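Local coordinates for protein 16 kDa salivary peptide (Culex quinquefasciatus, PDB 7KCG) that is of unknown function but adopts a ricin-type beta-trefoil fold in mosquito saliva and may bind sugars, at residues Thr49-Gly52 / Thr53-Arg56; Cys131-Ala134 / Lys135-Trp138. All coordinates share one frame; numbering follows the deposited sequence.

Contact 1. Residues Thr49-Gly52 / Thr53-Arg56; sequences TAEG and TNFR
A beta hairpin with a two-residue loop, a type II' turn from Glu-51 to Asn-54, brings Glu-51 and Arg-56 together on one face of the ribbon and Ala-50 and Phe-55 on the other. Two pairs of backbone bonds hold the ladder. At the open end Thr-49 N reaches Arg-56 O at 3.0 Å, and Arg-56 N returns to Thr-49 O at 2.8 Å. Next to the turn, Glu-51 N bonds to Asn-54 O and Asn-54 N to Glu-51 O. Gly-52 takes the first corner position with a positive phi of 71°, which suits glycine. Water 1 donates to both Gly-52 O and Asn-54 O, linking the turn to the strand that follows.

Strands 45-51 and 54-59, which this turn joins, belong to the ricin-type beta-trefoil, and Phe-55 goes on to pair through its backbone with Trp-94 of strand 93-98. The Phe-55 ring leans along Ala-50, with Phe-55 CD1 3.8 Å from Ala-50 CA and Phe-55 CE1 4.2 Å from Ala-50 CB; water 1 sits over one ring face, offset toward the rim.

On the other side the Glu-51 chain bends at chi2 (120°), turning its carboxylate toward Arg-56, whose chain runs extended from CG to NE. Glu-51 OE1 comes to the guanidinium edge, near its plane, and makes a long, weak salt bridge to Arg-56 NE at 3.5 Å; the two planar groups stand nearly perpendicular, 85° apart. Both ends have further partners: Glu-51 OE2 bonds to Ser-93 OG, while Arg-56 NH1 pairs with Glu-65 and NH2 with the carbonyl of Ile-87.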
loop_
_atom_site.group_PDB
_atom_site.type_symbol
_atom_site.label_atom_id
_atom_site.label_comp_id
_atom_site.label_asym_id
_atom_site.label_seq_id
_atom_site.Cartn_x
_atom_site.Cartn_y
_atom_site.Cartn_z
ATOM N N THR A 49 -3.126 -2.708 10.522
ATOM C CA THR A 49 -4.026 -3.281 11.535
ATOM C C THR A 49 -4.705 -4.501 10.932
ATOM O O THR A 49 -5.199 -4.399 9.823
ATOM C CB THR A 49 -5.057 -2.246 11.994
ATOM O OG1 THR A 49 -4.418 -0.997 12.252
ATOM C CG2 THR A 49 -5.825 -2.691 13.219
ATOM N N ALA A 50 -4.746 -5.597 11.670
ATOM C CA ALA A 50 -5.424 -6.814 11.202
ATOM C C ALA A 50 -6.929 -6.635 11.195
ATOM O O ALA A 50 -7.452 -6.022 12.123
ATOM C CB ALA A 50 -5.055 -7.990 12.046
ATOM N N GLU A 51 -7.574 -7.137 10.153
ATOM C CA GLU A 51 -9.050 -7.135 10.081
ATOM C C GLU A 51 -9.445 -8.518 9.563
ATOM O O GLU A 51 -9.535 -8.729 8.359
ATOM C CB GLU A 51 -9.576 -5.840 9.464
ATOM C CG GLU A 51 -9.622 -5.753 7.956
ATOM C CD GLU A 51 -11.041 -5.517 7.480
ATOM O OE1 GLU A 51 -11.774 -4.780 8.165
ATOM O OE2 GLU A 51 -11.411 -6.087 6.450
ATOM N N GLY A 52 -9.591 -9.463 10.486
ATOM C CA GLY A 52 -9.861 -10.847 10.078
ATOM C C GLY A 52 -8.631 -11.447 9.441
ATOM O O GLY A 52 -7.575 -11.406 10.067
ATOM N N THR A 53 -8.774 -11.972 8.234
ATOM C CA THR A 53 -7.624 -12.532 7.488
ATOM C C THR A 53 -6.999 -11.410 6.657
ATOM O O THR A 53 -5.974 -11.666 6.040
ATOM C CB THR A 53 -8.110 -13.723 6.660
ATOM O OG1 THR A 53 -7.072 -14.151 5.780
ATOM C CG2 THR A 53 -9.355 -13.402 5.864
ATOM N N ASN A 54 -7.559 -10.199 6.723
ATOM C CA ASN A 54 -7.096 -9.083 5.905
ATOM C C ASN A 54 -6.422 -8.034 6.785
ATOM O O ASN A 54 -6.222 -8.229 7.990
ATOM C CB ASN A 54 -8.266 -8.476 5.135
ATOM C CG ASN A 54 -8.978 -9.486 4.264
ATOM O OD1 ASN A 54 -8.343 -10.277 3.572
ATOM N ND2 ASN A 54 -10.303 -9.464 4.293
ATOM N N PHE A 55 -6.060 -6.910 6.166
ATOM C CA PHE A 55 -5.354 -5.833 6.839
ATOM C C PHE A 55 -5.851 -4.493 6.324
ATOM O O PHE A 55 -6.177 -4.349 5.143
ATOM C CB PHE A 55 -3.834 -5.895 6.615
ATOM C CG PHE A 55 -3.194 -7.134 7.153
ATOM C CD1 PHE A 55 -2.831 -7.213 8.482
ATOM C CD2 PHE A 55 -2.944 -8.218 6.321
ATOM C CE1 PHE A 55 -2.246 -8.372 8.993
ATOM C CE2 PHE A 55 -2.364 -9.391 6.828
ATOM C CZ PHE A 55 -2.010 -9.457 8.162
ATOM N N ARG A 56 -5.897 -3.514 7.219
ATOM C CA ARG A 56 -6.013 -2.115 6.830
ATOM C C ARG A 56 -4.651 -1.437 6.940
ATOM O O ARG A 56 -3.844 -1.768 7.811
ATOM C CB ARG A 56 -7.033 -1.391 7.702
ATOM C CG ARG A 56 -8.443 -1.929 7.524
ATOM C CD ARG A 56 -9.463 -0.994 8.145
ATOM N NE ARG A 56 -10.816 -1.450 7.864
ATOM C CZ ARG A 56 -11.666 -0.848 7.041
ATOM N NH1 ARG A 56 -11.322 0.276 6.410
ATOM N NH2 ARG A 56 -12.881 -1.367 6.874
HETATM O O HOH W 1 -5.146 -10.417 9.176
#

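Contact 2. Residues Cys131-Ala134 / Lys135-Trp138; sequences CDTA and KYEW
Cys-131 lies under the Tyr-136 ring, presenting its backbone rather than its sulfur to the aromatic face: Cys-131 N is 3.3 Å from the plane of the Tyr-136 ring, over its centre, and Cys-131 CA sits close to Tyr-136 CG. Cys-131 SG is farther out, 5.4 Å from the centroid of the Tyr-136 ring and 46° off the normal, an oblique sulfur-aromatic contact. Its covalent partner is Cys-115, in strand 115-118, which also touches the tyrosine.

Asp-132 comes next, its side chain running alongside the tyrosine in the same direction. A chi1 of 54° puts CG between the backbone N and the carbonyl carbon, and Asp-132 OD1 then reaches within 3.7 Å of Tyr-136 CE1; the carboxylate is turned 67° from the ring plane.

Thr-133 does two jobs. Thr-133 OG1 accepts a weak hydrogen bond from Lys-135 N at 3.3 Å and also meets the tyrosine rim near the ring plane, 3.5 Å from Tyr-136 CD1. The aliphatic part of Lys-135 passes beside the same hydroxyl. Thr-133 O accepts a bond from Tyr-136 N at 3.2 Å, and Glu-137 CG packs 3.4 Å from Thr-133 O.

Ala-134 carries the turn onward: Ala-134 O accepts a bond from Glu-137 N at 3.1 Å. The extended side chain of buried Glu-137 runs back beside Ala-134 CA, and its OE1 forms a salt bridge to Arg-17. Two successive bonds from residue i+3 back to residue i make this a short 3-10 turn, here the disulfide-tethered loop that delivers the chain into strand 138-142, the last of the beta-trefoil.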
loop_
_atom_site.group_PDB
_atom_site.type_symbol
_atom_site.label_atom_id
_atom_site.label_comp_id
_atom_site.label_asym_id
_atom_site.label_seq_id
_atom_site.Cartn_x
_atom_site.Cartn_y
_atom_site.Cartn_z
ATOM N N CYS A 131 0.658 -9.353 -10.391
ATOM C CA CYS A 131 1.244 -9.809 -9.102
ATOM C C CYS A 131 2.260 -10.916 -9.355
ATOM O O CYS A 131 2.123 -11.966 -8.728
ATOM C CB CYS A 131 0.140 -10.290 -8.178
ATOM S SG CYS A 131 0.349 -9.757 -6.466
ATOM N N ASP A 132 3.277 -10.652 -10.177
ATOM C CA ASP A 132 4.187 -11.748 -10.603
ATOM C C ASP A 132 5.636 -11.299 -10.769
ATOM O O ASP A 132 6.452 -12.164 -11.102
ATOM C CB ASP A 132 3.716 -12.364 -11.924
ATOM C CG ASP A 132 3.497 -11.397 -13.075
ATOM O OD1 ASP A 132 3.533 -10.178 -12.851
ATOM O OD2 ASP A 132 3.288 -11.882 -14.197
ATOM N N THR A 133 5.938 -10.012 -10.582
ATOM C CA THR A 133 7.297 -9.504 -10.734
ATOM C C THR A 133 7.692 -8.691 -9.500
ATOM O O THR A 133 6.898 -8.489 -8.576
ATOM C CB THR A 133 7.425 -8.652 -12.001
ATOM O OG1 THR A 133 6.812 -7.377 -11.781
ATOM C CG2 THR A 133 6.731 -9.331 -13.161
ATOM N N ALA A 134 8.939 -8.206 -9.505
ATOM C CA ALA A 134 9.436 -7.403 -8.391
ATOM C C ALA A 134 8.676 -6.093 -8.220
ATOM O O ALA A 134 8.710 -5.516 -7.129
ATOM C CB ALA A 134 10.921 -7.101 -8.571
ATOM N N LYS A 135 8.024 -5.594 -9.276
ATOM C CA LYS A 135 7.281 -4.339 -9.189
ATOM C C LYS A 135 6.104 -4.437 -8.233
ATOM O O LYS A 135 5.591 -3.402 -7.787
ATOM C CB LYS A 135 6.772 -3.928 -10.574
ATOM C CG LYS A 135 7.837 -3.967 -11.691
ATOM C CD LYS A 135 7.178 -3.970 -13.080
ATOM C CE LYS A 135 8.160 -4.358 -14.188
ATOM N NZ LYS A 135 7.519 -4.375 -15.546
ATOM N N TYR A 136 5.656 -5.652 -7.943
ATOM C CA TYR A 136 4.528 -5.934 -7.066
ATOM C C TYR A 136 4.956 -6.310 -5.653
ATOM O O TYR A 136 4.097 -6.615 -4.823
ATOM C CB TYR A 136 3.690 -7.081 -7.653
ATOM C CG TYR A 136 3.052 -6.771 -8.988
ATOM C CD1 TYR A 136 3.713 -7.037 -10.182
ATOM C CD2 TYR A 136 1.781 -6.222 -9.055
ATOM C CE1 TYR A 136 3.124 -6.750 -11.408
ATOM C CE2 TYR A 136 1.181 -5.934 -10.276
ATOM C CZ TYR A 136 1.860 -6.200 -11.450
ATOM O OH TYR A 136 1.270 -5.913 -12.663
ATOM N N GLU A 137 6.251 -6.329 -5.361
ATOM C CA GLU A 137 6.745 -6.933 -4.132
ATOM C C GLU A 137 7.158 -5.835 -3.168
ATOM O O GLU A 137 7.804 -4.864 -3.567
ATOM C CB GLU A 137 7.912 -7.893 -4.431
ATOM C CG GLU A 137 7.443 -9.104 -5.243
ATOM C CD GLU A 137 8.574 -10.058 -5.606
ATOM O OE1 GLU A 137 9.727 -9.600 -5.676
ATOM O OE2 GLU A 137 8.298 -11.255 -5.824
ATOM N N TRP A 138 6.760 -5.980 -1.907
ATOM C CA TRP A 138 6.920 -4.927 -0.915
ATOM C C TRP A 138 7.552 -5.467 0.352
ATOM O O TRP A 138 7.075 -6.465 0.918
ATOM C CB TRP A 138 5.563 -4.285 -0.587
ATOM C CG TRP A 138 4.882 -3.761 -1.789
ATOM C CD1 TRP A 138 4.124 -4.467 -2.671
ATOM C CD2 TRP A 138 4.912 -2.409 -2.275
ATOM N NE1 TRP A 138 3.671 -3.632 -3.683
ATOM C CE2 TRP A 138 4.135 -2.367 -3.448
ATOM C CE3 TRP A 138 5.509 -1.229 -1.820
ATOM C CZ2 TRP A 138 3.930 -1.182 -4.176
ATOM C CZ3 TRP A 138 5.306 -0.056 -2.546
ATOM C CH2 TRP A 138 4.535 -0.050 -3.706
#

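Contact 1 and contact 2 lie at separate places on the same trefoil, their centres 21 Å apart and their nearest atoms about 12 Å apart. Contact 1 is a surface hairpin with no buried residue, joining strands 45-51 and 54-59; contact 2 is partly buried, with Tyr-136 and Glu-137 inside, and leads into strand 138-142. That last strand and strand 45-51 both pair with strand 12-16, so one strand separates them in the sheet. Antiparallel ladder bonds and a weak, partly exposed ion pair characterise residues 49-56, whereas residues 131-138 combine local 3-10 bonds, an aromatic ring laid over backbone and a disulfide.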